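Local coordinates for 3-keto-5-aminohexanoate cleavage protein (Burkholderia xenovorans LB400, PDB 3E02) that probably cleaves beta-keto acids such as 3-keto-5-aminohexanoate, using a zinc ion held in a TIM-barrel fold, at residues 104-108 with 304-310. Numbering follows the deposited sequence. Where two conformers were deposited one is given.
Sequences AARPE and KGANETS
Lys304 reaches across to the backbone of Arg106 with its chain stretched straight beyond CG, and its ammonium ties the two segments together. Lys304 NZ gives a 2.8 Å hydrogen bond to Arg106 O, arriving from above the carbonyl plane, and a second one, 2.9 Å long, to Glu308 O within its own loop. The carbonyl of Ser165 and two waters also meet NZ, one water leading on to Pro107 O. Arg106 O receives a CA-H...O contact from Thr309 as well, while the Thr309 methyl CG2 lies against CG of Glu108 at 4.0 Å. The Arg106 chain runs extended through chi2 (173°), bringing CD to 3.4 Å from Ser310 OG; the bend at chi3 (66°) then turns NE toward a water in the guanidinium plane that also meets Ser310 OG and Glu308 O. Ser310 N bonds Ala105 O at 2.8 Å, an angle of 157° at the hydrogen. Farther along, the extended Glu108 side chain lays its carboxylate beside Gly305: Glu108 OE1 is held chiefly by a hydrogen bond with Thr303 OG1 and takes a weak one from Gly305 N (3.0 Å), while OE2 forms a salt bridge with Arg298. The loop following helix 294-301 thus lines the turn from helix 95-105 into barrel strand 109-113, where Pro107 and Glu108 also touch strand 82-85.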
ATOM      1  N   ALA A 104      28.522 -25.425 -17.842  1.00 37.48           N
ATOM      2  CA  ALA A 104      29.784 -26.131 -17.574  1.00 37.96           C
ATOM      3  C   ALA A 104      29.906 -26.566 -16.105  1.00 37.63           C
ATOM      4  O   ALA A 104      30.243 -27.715 -15.814  1.00 38.49           O
ATOM      5  CB  ALA A 104      30.991 -25.267 -17.961  1.00 37.58           C
ATOM      6  N   ALA A 105      29.605 -25.647 -15.195  1.00 36.43           N
ATOM      7  CA  ALA A 105      29.752 -25.875 -13.749  1.00 35.69           C
ATOM      8  C   ALA A 105      28.700 -26.754 -13.066  1.00 35.34           C
ATOM      9  O   ALA A 105      28.991 -27.340 -12.022  1.00 35.44           O
ATOM     10  CB  ALA A 105      29.791 -24.544 -13.044  1.00 35.04           C
ATOM     11  N   ARG A 106      27.483 -26.789 -13.611  1.00 35.00           N
ATOM     12  CA  ARG A 106      26.347 -27.505 -13.007  1.00 36.06           C
ATOM     13  C   ARG A 106      26.252 -27.136 -11.509  1.00 35.87           C
ATOM     14  O   ARG A 106      26.337 -28.004 -10.643  1.00 35.71           O
ATOM     15  CB  ARG A 106      26.442 -29.011 -13.281  1.00 35.98           C
ATOM     16  CG  ARG A 106      26.284 -29.349 -14.778  1.00 37.81           C
ATOM     17  CD  ARG A 106      26.549 -30.813 -15.087  1.00 39.07           C
ATOM     18  NE  ARG A 106      25.569 -31.726 -14.495  1.00 45.77           N
ATOM     19  CZ  ARG A 106      24.485 -32.231 -15.102  1.00 50.33           C
ATOM     20  NH1 ARG A 106      24.152 -31.912 -16.361  1.00 54.32           N
ATOM     21  NH2 ARG A 106      23.691 -33.058 -14.414  1.00 49.93           N
ATOM     22  N   PRO A 107      26.053 -25.827 -11.216  1.00 34.97           N
ATOM     23  CA  PRO A 107      26.048 -25.359  -9.839  1.00 35.22           C
ATOM     24  C   PRO A 107      24.761 -25.694  -9.093  1.00 34.19           C
ATOM     25  O   PRO A 107      23.751 -26.037  -9.702  1.00 33.31           O
ATOM     26  CB  PRO A 107      26.175 -23.841  -9.999  1.00 34.27           C
ATOM     27  CG  PRO A 107      25.416 -23.571 -11.241  1.00 35.32           C
ATOM     28  CD  PRO A 107      25.742 -24.722 -12.145  1.00 35.34           C
ATOM     29  N   GLU A 108      24.822 -25.576  -7.770  1.00 33.72           N
ATOM     30  CA  GLU A 108      23.642 -25.747  -6.927  1.00 33.60           C
ATOM     31  C   GLU A 108      22.626 -24.632  -7.170  1.00 32.31           C
ATOM     32  O   GLU A 108      21.408 -24.868  -7.078  1.00 32.10           O
ATOM     33  CB  GLU A 108      24.008 -25.716  -5.449  1.00 34.40           C
ATOM     34  CG  GLU A 108      24.844 -26.871  -4.985  1.00 34.78           C
ATOM     35  CD  GLU A 108      25.000 -26.829  -3.498  1.00 34.63           C
ATOM     36  OE1 GLU A 108      24.133 -27.399  -2.806  1.00 35.57           O
ATOM     37  OE2 GLU A 108      25.979 -26.221  -3.045  1.00 34.11           O
ATOM     38  N   LYS A 304      20.788 -29.314  -4.529  1.00 36.65           N
ATOM     39  CA  LYS A 304      21.241 -30.686  -4.788  1.00 37.38           C
ATOM     40  C   LYS A 304      22.448 -31.155  -3.947  1.00 38.16           C
ATOM     41  O   LYS A 304      22.727 -32.349  -3.919  1.00 38.47           O
ATOM     42  CB  LYS A 304      21.533 -30.895  -6.285  1.00 37.54           C
ATOM     43  CG  LYS A 304      22.703 -30.090  -6.869  1.00 36.13           C
ATOM     44  CD  LYS A 304      22.936 -30.436  -8.327  1.00 37.41           C
ATOM     45  CE  LYS A 304      24.071 -29.611  -8.902  1.00 37.81           C
ATOM     46  NZ  LYS A 304      24.365 -29.966 -10.322  1.00 39.18           N
ATOM     47  N   GLY A 305      23.154 -30.227  -3.306  1.00 37.86           N
ATOM     48  CA  GLY A 305      24.316 -30.518  -2.473  1.00 37.99           C
ATOM     49  C   GLY A 305      25.609 -30.126  -3.149  1.00 38.26           C
ATOM     50  O   GLY A 305      25.720 -30.175  -4.377  1.00 38.53           O
ATOM     51  N   ALA A 306      26.593 -29.751  -2.332  1.00 38.93           N
ATOM     52  CA  ALA A 306      27.925 -29.313  -2.801  1.00 39.12           C
ATOM     53  C   ALA A 306      28.690 -30.361  -3.632  1.00 39.39           C
ATOM     54  O   ALA A 306      29.435 -30.001  -4.548  1.00 40.50           O
ATOM     55  CB  ALA A 306      28.783 -28.859  -1.601  1.00 38.07           C
ATOM     56  N   ASN A 307      28.477 -31.633  -3.311  1.00 39.32           N
ATOM     57  CA  ASN A 307      29.130 -32.761  -3.996  0.50 39.45           C
ATOM     58  C   ASN A 307      28.554 -33.112  -5.377  1.00 39.50           C
ATOM     59  O   ASN A 307      29.126 -33.948  -6.085  1.00 39.19           O
ATOM     60  CB  ASN A 307      29.125 -34.025  -3.102  0.50 39.81           C
ATOM     61  CG  ASN A 307      27.714 -34.544  -2.787  0.50 40.57           C
ATOM     62  OD1 ASN A 307      26.751 -33.771  -2.699  0.50 40.96           O
ATOM     63  ND2 ASN A 307      27.600 -35.854  -2.588  0.50 41.39           N
ATOM     64  N   GLU A 308      27.426 -32.498  -5.760  1.00 38.67           N
ATOM     65  CA  GLU A 308      26.765 -32.767  -7.051  1.00 38.88           C
ATOM     66  C   GLU A 308      27.053 -31.739  -8.160  1.00 38.73           C
ATOM     67  O   GLU A 308      26.394 -31.762  -9.201  1.00 38.42           O
ATOM     68  CB  GLU A 308      25.258 -32.928  -6.825  1.00 39.18           C
ATOM     69  CG  GLU A 308      24.892 -34.056  -5.851  1.00 42.98           C
ATOM     70  CD  GLU A 308      25.381 -35.432  -6.306  1.00 49.74           C
ATOM     71  OE1 GLU A 308      25.362 -35.710  -7.530  1.00 50.99           O
ATOM     72  OE2 GLU A 308      25.787 -36.236  -5.436  1.00 57.04           O
ATOM     73  N   THR A 309      28.037 -30.858  -7.952  1.00 38.61           N
ATOM     74  CA  THR A 309      28.434 -29.871  -8.964  1.00 38.81           C
ATOM     75  C   THR A 309      29.549 -30.459  -9.823  1.00 38.95           C
ATOM     76  O   THR A 309      30.126 -31.477  -9.451  1.00 38.12           O
ATOM     77  CB  THR A 309      28.908 -28.543  -8.333  1.00 39.15           C
ATOM     78  OG1 THR A 309      30.184 -28.713  -7.696  1.00 38.06           O
ATOM     79  CG2 THR A 309      27.885 -28.011  -7.329  1.00 35.41           C
ATOM     80  N   SER A 310      29.855 -29.813 -10.951  1.00 39.70           N
ATOM     81  CA  SER A 310      30.938 -30.251 -11.859  1.00 40.75           C
ATOM     82  C   SER A 310      32.249 -29.466 -11.673  1.00 42.46           C
ATOM     83  O   SER A 310      32.934 -29.147 -12.646  1.00 44.62           O
ATOM     84  CB  SER A 310      30.459 -30.229 -13.311  1.00 40.60           C
ATOM     85  OG  SER A 310      29.463 -31.216 -13.478  1.00 44.84           O
TER
HETATM   86  O   HOH W   1      23.998 -32.609 -11.094  1.00 40.67           O
HETATM   87  O   HOH W   2      27.205 -32.246 -11.741  1.00 44.47           O
HETATM   88  O   HOH W   3      23.316 -27.908 -11.843  1.00 40.51           O
HETATM   89  O   HOH W   4      20.634 -27.394  -6.601  1.00 24.80           O